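Chitin deacetylase 1 (Bombyx mori, PDB 5ZNT) hydrolyses the N-acetamido groups of N-acetyl-D-glucosamine residues in chitin, releasing acetate and leaving chitosan, as a secreted zinc-dependent enzyme of the carbohydrate esterase 4 family. Local coordinates at residues S11-P16 / P183-F188; Q38-T43 / H252-H257; G62-P67 / Y286-I291; V306-Q311 / W325-S330. All coordinates share one frame; numbering follows the deposited sequence.

Interaction 1 of 4, residues S11-P16 / P183-F188; sequences SQCVLP and PYTMYF
A sulfur-aromatic contact between half-cystine Cys13 and Phe188 packs the twice-crosslinked N-terminal loop on the turn that follows strand 184-185. Cys13 SG lies 4.9 Å from the centroid of the Phe188 ring, in a direction 62° off the ring normal, so the sulfur is neither squarely over the face nor at the edge. The methylene comes closer still: Cys13 CB is 3.4 Å from Phe188 CE1, again obliquely. With SG anti to the backbone N (chi1 -178°), the sulfur is carried past the ring toward Thr185, where Cys13 SG and Thr185 OG1 are 4.4 Å apart. That same sulfur is bonded to Cys18, and Thr185 shares a backbone hydrogen bond with Phe19, so the crosslinked loop is joined to the mixed sheet in which strand 184-185 runs antiparallel to strand 209-214. Gln12 lies at the edge of the ring. Its first torsion sets CG between the backbone N and the carbonyl carbon, and from there Gln12 CG reaches to 3.7 Å from Phe188 CZ, near the ring plane. The extended chain then brings Gln12 NE2 to the edge, 3.9 Å from Phe188 CE2, with the amide and ring planes 46° apart.

Interaction 2 of 4, residues Q38-T43 / H252-H257; sequences QMITIT and HNFDRH
Phe254 and His257, one helical turn apart, receive two side chains from the start of strand 38-45, and each pair meets at its own angle. Ile40 crosses Phe254 at about a right angle, its terminal methyl directed at the ring edge: Ile40 CD1 is 4.1 Å from Phe254 CD1 and lies near the ring plane. Gln38 and Phe254 instead slide past each other in opposite directions. Here the aliphatic part of the glutamine does the touching, with Gln38 CG 3.9 Å from Phe254 CE1 in an oblique approach, while the amide is turned steeply from the plane of the ring.

The bend of the Gln38 chain at chi2 (59°) swings this amide along the helix to His257, whose side chain it crosses nearly at right angles. Gln38 OE1 stands 3.6 Å from His257 CB, a packing contact without a hydrogen bond. The other end of the amide is held more firmly: Gln38 NE2 donates to Met39 O at 3.0 Å with an N-H...O angle of 155°, reaching that oxygen from above its carbonyl plane, and it bonds Ala263 O as well. His257 ND1 also bonds Ala263 O, so the imidazole and the amide share one carbonyl although their own polar atoms do not pair.

The axes of segments 38-43 and 252-257 approach to 10.2 Å, with their N-to-C directions at 136°. A helix thus packs on the outer side of a parallel strand through mixed apolar and amide contacts, as in the distorted (beta/alpha) barrel of carbohydrate esterase 4 enzymes.

Interaction 3 of 4, residues G62-P67 / Y286-I291; sequences GKRKNP and YWIDEI
Arg64 and Asp289 form a two-pronged salt bridge between the loop after helix 53-59 and the flank of helix 278-294. The arginine presents its guanidinium side-on, using NE and one terminal nitrogen: Arg64 NE donates to Asp289 OD1 at 2.7 Å, and Arg64 NH2 to Asp289 OD2 at 3.0 Å in a straighter bond of 165°. Both oxygens are met on their syn sides, and the guanidinium and carboxylate planes are only 9° apart. One nitrogen for each oxygen, in nearly a common plane, fixes the rotation of both groups.

The torsions explain the reach. The Arg64 chain leaves with CG anti to the carbonyl carbon and then stays extended from CG to NE, which carries the guanidinium straight from the loop to the helix. In Asp289, too, CG stands anti to the carbonyl carbon (chi1 -70°), and this brings a carboxylate rooted on the side of the helix to the arginine.

Next to the charged pair, Ile288 crosses the arginine chain at about a right angle, with Ile288 CG2 lying 4.0 Å from Arg64 CD. Leu285 and Leu292 of the same helix also touch the arginine side chain, so its aliphatic part is bedded on the helix while its end is engaged in polar bonds. NH1, which takes no part in the salt bridge, donates to Ile59 O.

The guanidinium thus links the carbonyl of Ile59, the last residue of helix 53-59, with the carboxylate of helix 278-294, a tie between two outer helices of the distorted (beta/alpha) barrel of the carbohydrate esterase 4 deacetylase domain.

Interaction 4 of 4, residues V306-Q311 / W325-S330; sequences VIQWVQ and WREKCS
An offset pairing of two tryptophans joins helix 303-311 to the loop that follows helix 316-319, beside the start of strand 38-45. The five-membered ring of Trp309 and the six-membered ring of Trp325 have planes 24° apart and centroids 5.2 Å apart, but they are slid so far that they barely overlap. Contact is consequently made by a few atoms and approaches both rings obliquely: Trp325 CZ2 lies 3.5 Å from Trp309 CD1. The same Trp325 CZ2 is 3.6 Å from Trp309 CB. Trp309 swings its indole toward the loop with CG anti to the backbone N (chi1 -174°), whereas the benzo corner of Trp325 points back at the helix.

Each indole N-H is satisfied by a backbone carbonyl outside the pair, Trp309 NE1 by Arg314 O and Trp325 NE1 by Gln305 O. The second of these ties the loop tryptophan directly to the helix it packs on.

Farther out, Gln308 and Glu327 extend from opposite directions with amide and carboxylate planes perpendicular. Gln308 NE2 and Glu327 OE2 remain 3.8 Å apart, too far for a hydrogen bond.

Both indoles also touch Met39 of strand 38-45, and two residues beyond Glu327 the loop is crosslinked through Cys329 to Cys70. This is aromatic packing of a helix and a later loop, both set on the strand 38-45 side of the parallel sheet in the distorted (beta/alpha) barrel of carbohydrate esterase 4 enzymes.

In the fold
Interactions 2, 3 and 4 gather round the parallel sheet of strand 38-45. Interaction 2 packs helix 243-258 on it, while interaction 4 meets the strand through Met39, touched by Trp309 and Trp325, and Thr41, touched by Val306; their centres lie about 17 Å apart. Interaction 3, about 14 Å between centres from interaction 2, continues that packing through Trp287, which touches Ile40 and Phe254. Interaction 1 is more peripheral but meets helix 303-311 of interaction 4 through Leu15 and Pro183. Along the chain the first segments come in the order 1, 2, 3, then the second segments likewise, and interaction 4 follows, consistent with early and late parts being packed into one deacetylase domain.

Interaction 1 of 4, residues S11-P16 / P183-F188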
# COMPACT_ATOMS: atom_id res chain seq x y z
N SER A 11 -5.10 24.44 -13.76
CA SER A 11 -6.38 25.09 -13.99
C SER A 11 -7.50 24.07 -14.22
O SER A 11 -8.62 24.28 -13.76
CB SER A 11 -6.28 26.05 -15.19
OG SER A 11 -6.54 25.40 -16.42
N GLN A 12 -7.22 22.98 -14.93
CA GLN A 12 -8.22 21.94 -15.11
C GLN A 12 -7.95 20.69 -14.28
O GLN A 12 -8.55 19.64 -14.53
CB GLN A 12 -8.36 21.58 -16.59
CG GLN A 12 -7.10 21.09 -17.27
CD GLN A 12 -7.33 20.84 -18.76
OE1 GLN A 12 -8.44 21.07 -19.26
NE2 GLN A 12 -6.30 20.38 -19.46
N CYS A 13 -7.07 20.77 -13.29
CA CYS A 13 -6.85 19.69 -12.34
C CYS A 13 -7.14 20.25 -10.95
O CYS A 13 -6.25 20.84 -10.33
CB CYS A 13 -5.45 19.14 -12.45
SG CYS A 13 -5.12 17.73 -11.35
N VAL A 14 -8.37 20.07 -10.47
CA VAL A 14 -8.83 20.69 -9.23
C VAL A 14 -9.30 19.62 -8.25
O VAL A 14 -9.94 18.63 -8.65
CB VAL A 14 -9.95 21.73 -9.50
CG1 VAL A 14 -9.45 22.80 -10.47
CG2 VAL A 14 -11.23 21.06 -10.03
N LEU A 15 -8.99 19.83 -6.97
CA LEU A 15 -9.43 18.92 -5.92
C LEU A 15 -10.96 18.88 -5.88
O LEU A 15 -11.62 19.87 -6.21
CB LEU A 15 -8.89 19.37 -4.56
CG LEU A 15 -7.37 19.31 -4.39
CD1 LEU A 15 -6.92 19.82 -3.01
CD2 LEU A 15 -6.87 17.87 -4.62
N PRO A 16 -11.55 17.75 -5.48
CA PRO A 16 -10.90 16.54 -4.98
C PRO A 16 -10.68 15.46 -6.04
O PRO A 16 -10.17 14.38 -5.72
CB PRO A 16 -11.89 16.04 -3.95
CG PRO A 16 -13.21 16.34 -4.61
CD PRO A 16 -13.01 17.68 -5.28
N PRO A 183 1.56 12.17 -3.67
CA PRO A 183 0.74 11.41 -4.63
C PRO A 183 0.23 12.32 -5.73
O PRO A 183 0.15 13.54 -5.57
CB PRO A 183 -0.42 10.87 -3.77
CG PRO A 183 0.14 10.80 -2.38
CD PRO A 183 1.14 11.96 -2.27
N TYR A 184 -0.12 11.71 -6.86
CA TYR A 184 -0.64 12.46 -7.99
C TYR A 184 -1.67 11.59 -8.71
O TYR A 184 -1.66 10.36 -8.57
CB TYR A 184 0.50 12.91 -8.93
CG TYR A 184 1.39 11.79 -9.42
CD1 TYR A 184 1.05 11.05 -10.54
CD2 TYR A 184 2.58 11.49 -8.76
CE1 TYR A 184 1.85 10.02 -10.99
CE2 TYR A 184 3.39 10.45 -9.19
CZ TYR A 184 3.01 9.72 -10.31
OH TYR A 184 3.81 8.70 -10.75
N THR A 185 -2.58 12.23 -9.43
CA THR A 185 -3.49 11.46 -10.28
C THR A 185 -2.87 11.30 -11.67
O THR A 185 -1.97 12.03 -12.07
CB THR A 185 -4.87 12.12 -10.39
OG1 THR A 185 -4.77 13.36 -11.08
CG2 THR A 185 -5.45 12.37 -9.01
N MET A 186 -3.35 10.29 -12.39
CA MET A 186 -2.77 9.97 -13.68
C MET A 186 -3.49 10.66 -14.84
O MET A 186 -3.26 10.27 -15.99
CB MET A 186 -2.76 8.45 -13.89
CG MET A 186 -1.91 7.63 -12.89
SD MET A 186 -0.13 7.95 -13.02
CE MET A 186 0.05 8.22 -14.75
N TYR A 187 -4.33 11.66 -14.57
CA TYR A 187 -4.96 12.39 -15.67
C TYR A 187 -3.92 13.14 -16.51
O TYR A 187 -4.12 13.36 -17.71
CB TYR A 187 -5.97 13.41 -15.15
CG TYR A 187 -7.24 12.87 -14.54
CD1 TYR A 187 -8.24 12.31 -15.34
CD2 TYR A 187 -7.48 12.99 -13.17
CE1 TYR A 187 -9.42 11.85 -14.79
CE2 TYR A 187 -8.66 12.53 -12.61
CZ TYR A 187 -9.63 11.98 -13.42
OH TYR A 187 -10.80 11.53 -12.84
N PHE A 188 -2.82 13.54 -15.88
CA PHE A 188 -1.76 14.32 -16.48
C PHE A 188 -0.47 13.52 -16.42
O PHE A 188 -0.36 12.55 -15.65
CB PHE A 188 -1.61 15.67 -15.78
CG PHE A 188 -2.81 16.55 -15.95
CD1 PHE A 188 -3.86 16.50 -15.05
CD2 PHE A 188 -2.91 17.40 -17.04
CE1 PHE A 188 -4.98 17.29 -15.22
CE2 PHE A 188 -4.04 18.20 -17.22
CZ PHE A 188 -5.08 18.14 -16.30

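Interaction 2 of 4, residues Q38-T43 / H252-H257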
# COMPACT_ATOMS: atom_id res chain seq x y z
N GLN A 38 2.48 15.17 9.06
CA GLN A 38 3.37 14.24 8.38
C GLN A 38 2.72 12.86 8.37
O GLN A 38 2.62 12.20 9.41
CB GLN A 38 4.72 14.19 9.08
CG GLN A 38 5.71 13.21 8.45
CD GLN A 38 5.99 13.54 6.97
OE1 GLN A 38 6.66 14.54 6.66
NE2 GLN A 38 5.51 12.68 6.05
N MET A 39 2.27 12.42 7.21
CA MET A 39 1.65 11.11 7.07
C MET A 39 2.72 10.05 6.82
O MET A 39 3.68 10.28 6.08
CB MET A 39 0.65 11.13 5.92
CG MET A 39 -0.57 11.98 6.23
SD MET A 39 -1.65 12.18 4.80
CE MET A 39 -1.16 13.78 4.14
N ILE A 40 2.55 8.89 7.45
CA ILE A 40 3.41 7.74 7.22
C ILE A 40 2.50 6.57 6.83
O ILE A 40 1.54 6.28 7.55
CB ILE A 40 4.26 7.40 8.46
CG1 ILE A 40 5.09 8.64 8.86
CG2 ILE A 40 5.21 6.22 8.17
CD1 ILE A 40 5.93 8.44 10.13
N THR A 41 2.80 5.93 5.71
CA THR A 41 2.02 4.78 5.24
C THR A 41 2.89 3.54 5.39
O THR A 41 3.71 3.23 4.53
CB THR A 41 1.54 4.94 3.80
OG1 THR A 41 2.66 5.07 2.91
CG2 THR A 41 0.65 6.16 3.65
N ILE A 42 2.73 2.85 6.52
CA ILE A 42 3.29 1.51 6.65
C ILE A 42 2.46 0.56 5.79
O ILE A 42 1.23 0.56 5.87
CB ILE A 42 3.24 1.06 8.12
CG1 ILE A 42 4.10 1.97 9.00
CG2 ILE A 42 3.67 -0.40 8.24
CD1 ILE A 42 3.78 1.76 10.50
N THR A 43 3.13 -0.25 4.96
CA THR A 43 2.43 -1.25 4.18
C THR A 43 3.12 -2.60 4.33
O THR A 43 4.31 -2.67 4.68
CB THR A 43 2.34 -0.89 2.68
OG1 THR A 43 3.62 -1.07 2.04
CG2 THR A 43 1.89 0.57 2.48
N HIS A 252 16.63 9.38 9.30
CA HIS A 252 17.12 10.20 8.19
C HIS A 252 16.02 10.41 7.15
O HIS A 252 15.82 11.52 6.66
CB HIS A 252 18.35 9.56 7.54
CG HIS A 252 18.77 10.21 6.26
ND1 HIS A 252 19.00 11.57 6.15
CD2 HIS A 252 18.98 9.70 5.02
CE1 HIS A 252 19.34 11.86 4.90
NE2 HIS A 252 19.32 10.74 4.20
N ASN A 253 15.29 9.34 6.80
CA ASN A 253 14.28 9.52 5.77
C ASN A 253 13.02 10.19 6.31
O ASN A 253 12.36 10.95 5.59
CB ASN A 253 13.99 8.17 5.11
CG ASN A 253 15.09 7.76 4.15
OD1 ASN A 253 15.24 8.35 3.08
ND2 ASN A 253 15.88 6.77 4.54
N PHE A 254 12.69 9.96 7.58
CA PHE A 254 11.66 10.79 8.19
C PHE A 254 12.01 12.27 8.06
O PHE A 254 11.18 13.08 7.62
CB PHE A 254 11.47 10.39 9.66
CG PHE A 254 10.49 11.27 10.40
CD1 PHE A 254 9.14 10.95 10.42
CD2 PHE A 254 10.91 12.42 11.05
CE1 PHE A 254 8.22 11.76 11.07
CE2 PHE A 254 10.00 13.24 11.72
CZ PHE A 254 8.67 12.91 11.73
N ASP A 255 13.24 12.65 8.43
CA ASP A 255 13.63 14.06 8.40
C ASP A 255 13.58 14.61 6.98
O ASP A 255 13.16 15.76 6.77
CB ASP A 255 15.02 14.25 8.99
CG ASP A 255 15.07 14.00 10.48
OD1 ASP A 255 14.01 14.09 11.15
OD2 ASP A 255 16.17 13.70 10.99
N ARG A 256 14.00 13.81 5.99
CA ARG A 256 13.92 14.25 4.60
C ARG A 256 12.51 14.70 4.24
O ARG A 256 12.32 15.72 3.58
CB ARG A 256 14.38 13.11 3.66
CG ARG A 256 15.90 12.87 3.58
CD ARG A 256 16.26 11.89 2.44
NE ARG A 256 15.51 12.20 1.23
CZ ARG A 256 14.53 11.46 0.73
NH1 ARG A 256 14.17 10.33 1.34
NH2 ARG A 256 13.89 11.86 -0.36
N HIS A 257 11.50 13.95 4.69
CA HIS A 257 10.13 14.35 4.39
C HIS A 257 9.67 15.48 5.32
O HIS A 257 9.13 16.50 4.87
CB HIS A 257 9.20 13.14 4.52
CG HIS A 257 9.35 12.15 3.40
ND1 HIS A 257 8.32 11.83 2.55
CD2 HIS A 257 10.41 11.41 3.01
CE1 HIS A 257 8.74 10.94 1.66
NE2 HIS A 257 10.01 10.66 1.92

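Interaction 3 of 4, residues G62-P67 / Y286-I291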
# COMPACT_ATOMS: atom_id res chain seq x y z
N GLY A 62 -2.99 -2.07 19.72
CA GLY A 62 -4.03 -1.27 20.34
C GLY A 62 -3.54 -0.25 21.34
O GLY A 62 -4.36 0.45 21.93
N LYS A 63 -2.23 -0.15 21.54
CA LYS A 63 -1.62 0.84 22.42
C LYS A 63 -0.87 1.94 21.69
O LYS A 63 -0.46 2.92 22.33
CB LYS A 63 -0.64 0.16 23.39
CG LYS A 63 -1.17 -1.10 24.04
CD LYS A 63 -1.25 -0.98 25.55
CE LYS A 63 -1.42 -2.34 26.20
NZ LYS A 63 -0.20 -3.17 26.04
N ARG A 64 -0.63 1.80 20.39
CA ARG A 64 0.07 2.82 19.61
C ARG A 64 -1.00 3.67 18.93
O ARG A 64 -1.79 3.16 18.14
CB ARG A 64 1.02 2.18 18.59
CG ARG A 64 2.05 1.26 19.26
CD ARG A 64 3.09 0.65 18.31
NE ARG A 64 4.28 0.30 19.08
CZ ARG A 64 4.58 -0.92 19.52
NH1 ARG A 64 3.79 -1.97 19.21
NH2 ARG A 64 5.67 -1.09 20.25
N LYS A 65 -1.06 4.96 19.29
CA LYS A 65 -2.15 5.83 18.87
C LYS A 65 -1.59 7.05 18.16
O LYS A 65 -0.56 7.60 18.57
CB LYS A 65 -3.00 6.31 20.06
CG LYS A 65 -3.37 5.24 21.04
CD LYS A 65 -4.72 4.66 20.73
CE LYS A 65 -5.20 3.79 21.88
NZ LYS A 65 -6.29 2.93 21.40
N ASN A 66 -2.28 7.49 17.11
CA ASN A 66 -1.99 8.74 16.43
C ASN A 66 -2.40 9.92 17.31
O ASN A 66 -3.06 9.74 18.33
CB ASN A 66 -2.75 8.79 15.11
CG ASN A 66 -2.09 7.95 14.04
OD1 ASN A 66 -0.86 7.87 13.97
ND2 ASN A 66 -2.90 7.35 13.18
N PRO A 67 -2.03 11.16 16.93
CA PRO A 67 -2.39 12.32 17.78
C PRO A 67 -3.89 12.53 17.93
O PRO A 67 -4.29 13.28 18.82
CB PRO A 67 -1.73 13.50 17.05
CG PRO A 67 -0.57 12.89 16.31
CD PRO A 67 -1.09 11.53 15.86
N TYR A 286 10.88 0.55 18.43
CA TYR A 286 11.50 1.64 19.18
C TYR A 286 11.29 2.96 18.45
O TYR A 286 10.87 3.96 19.06
CB TYR A 286 12.99 1.37 19.37
CG TYR A 286 13.68 2.40 20.23
CD1 TYR A 286 14.08 3.61 19.69
CD2 TYR A 286 13.92 2.16 21.58
CE1 TYR A 286 14.70 4.57 20.47
CE2 TYR A 286 14.56 3.11 22.37
CZ TYR A 286 14.94 4.32 21.81
OH TYR A 286 15.56 5.28 22.59
N TRP A 287 11.56 2.98 17.15
CA TRP A 287 11.39 4.18 16.34
C TRP A 287 9.94 4.66 16.36
O TRP A 287 9.67 5.85 16.59
CB TRP A 287 11.86 3.91 14.91
CG TRP A 287 11.71 5.09 14.03
CD1 TRP A 287 12.56 6.18 13.97
CD2 TRP A 287 10.67 5.34 13.07
NE1 TRP A 287 12.10 7.08 13.05
CE2 TRP A 287 10.95 6.59 12.48
CE3 TRP A 287 9.53 4.63 12.66
CZ2 TRP A 287 10.14 7.15 11.50
CZ3 TRP A 287 8.72 5.19 11.68
CH2 TRP A 287 9.03 6.45 11.12
N ILE A 288 8.99 3.76 16.07
CA ILE A 288 7.57 4.12 16.08
C ILE A 288 7.20 4.75 17.42
O ILE A 288 6.52 5.78 17.47
CB ILE A 288 6.69 2.89 15.81
CG1 ILE A 288 6.79 2.44 14.36
CG2 ILE A 288 5.25 3.21 16.13
CD1 ILE A 288 6.02 1.13 14.11
N ASP A 289 7.58 4.11 18.51
CA ASP A 289 7.18 4.60 19.82
C ASP A 289 7.83 5.95 20.12
O ASP A 289 7.20 6.85 20.67
CB ASP A 289 7.53 3.58 20.88
CG ASP A 289 6.67 2.34 20.81
OD1 ASP A 289 5.53 2.41 20.29
OD2 ASP A 289 7.13 1.29 21.31
N GLU A 290 9.08 6.12 19.70
CA GLU A 290 9.77 7.38 19.88
C GLU A 290 9.14 8.50 19.05
O GLU A 290 8.96 9.62 19.53
CB GLU A 290 11.25 7.21 19.55
CG GLU A 290 12.06 8.47 19.82
CD GLU A 290 13.52 8.26 19.57
OE1 GLU A 290 13.87 7.90 18.42
OE2 GLU A 290 14.31 8.43 20.51
N ILE A 291 8.79 8.20 17.79
CA ILE A 291 8.14 9.19 16.93
C ILE A 291 6.76 9.57 17.48
O ILE A 291 6.40 10.75 17.54
CB ILE A 291 8.03 8.66 15.49
CG1 ILE A 291 9.40 8.62 14.80
CG2 ILE A 291 7.03 9.49 14.71
CD1 ILE A 291 9.98 9.97 14.42

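Interaction 4 of 4, residues V306-Q311 / W325-S330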
# COMPACT_ATOMS: atom_id res chain seq x y z
N VAL A 306 -4.57 8.74 3.11
CA VAL A 306 -3.76 9.79 2.49
C VAL A 306 -4.58 10.49 1.41
O VAL A 306 -4.67 11.73 1.39
CB VAL A 306 -2.45 9.23 1.91
CG1 VAL A 306 -1.70 10.34 1.15
CG2 VAL A 306 -1.57 8.70 3.01
N ILE A 307 -5.21 9.72 0.53
CA ILE A 307 -6.01 10.30 -0.55
C ILE A 307 -7.15 11.14 0.03
O ILE A 307 -7.49 12.20 -0.51
CB ILE A 307 -6.53 9.19 -1.49
CG1 ILE A 307 -5.36 8.51 -2.20
CG2 ILE A 307 -7.54 9.76 -2.51
CD1 ILE A 307 -5.77 7.24 -3.02
N GLN A 308 -7.76 10.69 1.13
CA GLN A 308 -8.84 11.46 1.72
C GLN A 308 -8.34 12.81 2.24
O GLN A 308 -9.03 13.83 2.09
CB GLN A 308 -9.52 10.65 2.83
CG GLN A 308 -10.40 9.54 2.28
CD GLN A 308 -10.83 8.58 3.35
OE1 GLN A 308 -10.06 8.24 4.25
NE2 GLN A 308 -12.08 8.14 3.28
N TRP A 309 -7.13 12.84 2.79
CA TRP A 309 -6.54 14.12 3.20
C TRP A 309 -6.22 14.99 1.99
O TRP A 309 -6.49 16.20 2.01
CB TRP A 309 -5.27 13.88 4.01
CG TRP A 309 -4.67 15.14 4.58
CD1 TRP A 309 -4.84 15.63 5.85
CD2 TRP A 309 -3.81 16.07 3.91
NE1 TRP A 309 -4.15 16.81 6.01
CE2 TRP A 309 -3.51 17.11 4.83
CE3 TRP A 309 -3.27 16.14 2.63
CZ2 TRP A 309 -2.69 18.19 4.51
CZ3 TRP A 309 -2.45 17.22 2.30
CH2 TRP A 309 -2.17 18.22 3.24
N VAL A 310 -5.64 14.41 0.93
CA VAL A 310 -5.35 15.18 -0.28
C VAL A 310 -6.61 15.83 -0.81
O VAL A 310 -6.58 16.95 -1.35
CB VAL A 310 -4.68 14.29 -1.34
CG1 VAL A 310 -4.58 15.02 -2.69
CG2 VAL A 310 -3.29 13.89 -0.88
N GLN A 311 -7.74 15.14 -0.69
CA GLN A 311 -8.99 15.63 -1.23
C GLN A 311 -9.61 16.72 -0.37
O GLN A 311 -10.48 17.45 -0.84
CB GLN A 311 -9.97 14.47 -1.41
CG GLN A 311 -9.58 13.49 -2.53
CD GLN A 311 -10.50 12.27 -2.58
OE1 GLN A 311 -10.95 11.77 -1.55
NE2 GLN A 311 -10.79 11.80 -3.78
N TRP A 325 -9.99 9.99 9.13
CA TRP A 325 -8.90 9.41 9.91
C TRP A 325 -9.36 8.81 11.23
O TRP A 325 -8.55 8.18 11.93
CB TRP A 325 -7.83 10.47 10.16
CG TRP A 325 -7.04 10.84 8.93
CD1 TRP A 325 -7.29 10.46 7.64
CD2 TRP A 325 -5.86 11.65 8.89
NE1 TRP A 325 -6.34 10.99 6.80
CE2 TRP A 325 -5.44 11.72 7.54
CE3 TRP A 325 -5.12 12.33 9.86
CZ2 TRP A 325 -4.32 12.43 7.14
CZ3 TRP A 325 -4.01 13.04 9.46
CH2 TRP A 325 -3.62 13.09 8.11
N ARG A 326 -10.64 8.97 11.60
CA ARG A 326 -11.17 8.40 12.82
C ARG A 326 -12.07 7.20 12.57
O ARG A 326 -12.61 6.64 13.53
CB ARG A 326 -11.96 9.47 13.61
CG ARG A 326 -11.21 10.79 13.82
CD ARG A 326 -11.96 11.71 14.78
NE ARG A 326 -12.25 10.98 16.00
CZ ARG A 326 -11.48 11.02 17.09
NH1 ARG A 326 -10.39 11.79 17.11
NH2 ARG A 326 -11.81 10.28 18.14
N GLU A 327 -12.26 6.79 11.31
CA GLU A 327 -13.02 5.57 11.04
C GLU A 327 -12.34 4.38 11.72
O GLU A 327 -11.11 4.25 11.67
CB GLU A 327 -13.16 5.31 9.54
CG GLU A 327 -13.85 6.43 8.74
CD GLU A 327 -13.67 6.26 7.23
OE1 GLU A 327 -13.27 5.16 6.79
OE2 GLU A 327 -13.93 7.23 6.47
N LYS A 328 -13.14 3.55 12.38
CA LYS A 328 -12.62 2.42 13.15
C LYS A 328 -11.45 2.88 14.02
O LYS A 328 -10.34 2.35 13.98
CB LYS A 328 -12.22 1.27 12.22
CG LYS A 328 -13.42 0.69 11.47
CD LYS A 328 -13.04 -0.51 10.63
CE LYS A 328 -13.35 -0.28 9.17
NZ LYS A 328 -13.28 -1.55 8.41
N CYS A 329 -11.76 3.90 14.84
CA CYS A 329 -10.75 4.58 15.63
C CYS A 329 -9.96 3.61 16.49
O CYS A 329 -8.74 3.47 16.35
CB CYS A 329 -11.41 5.66 16.51
SG CYS A 329 -10.25 6.63 17.49
N SER A 330 -10.64 2.92 17.40
CA SER A 330 -9.99 2.03 18.35
C SER A 330 -10.91 0.83 18.55
O SER A 330 -11.61 0.71 19.56
CB SER A 330 -9.68 2.75 19.66
OG SER A 330 -8.54 2.17 20.27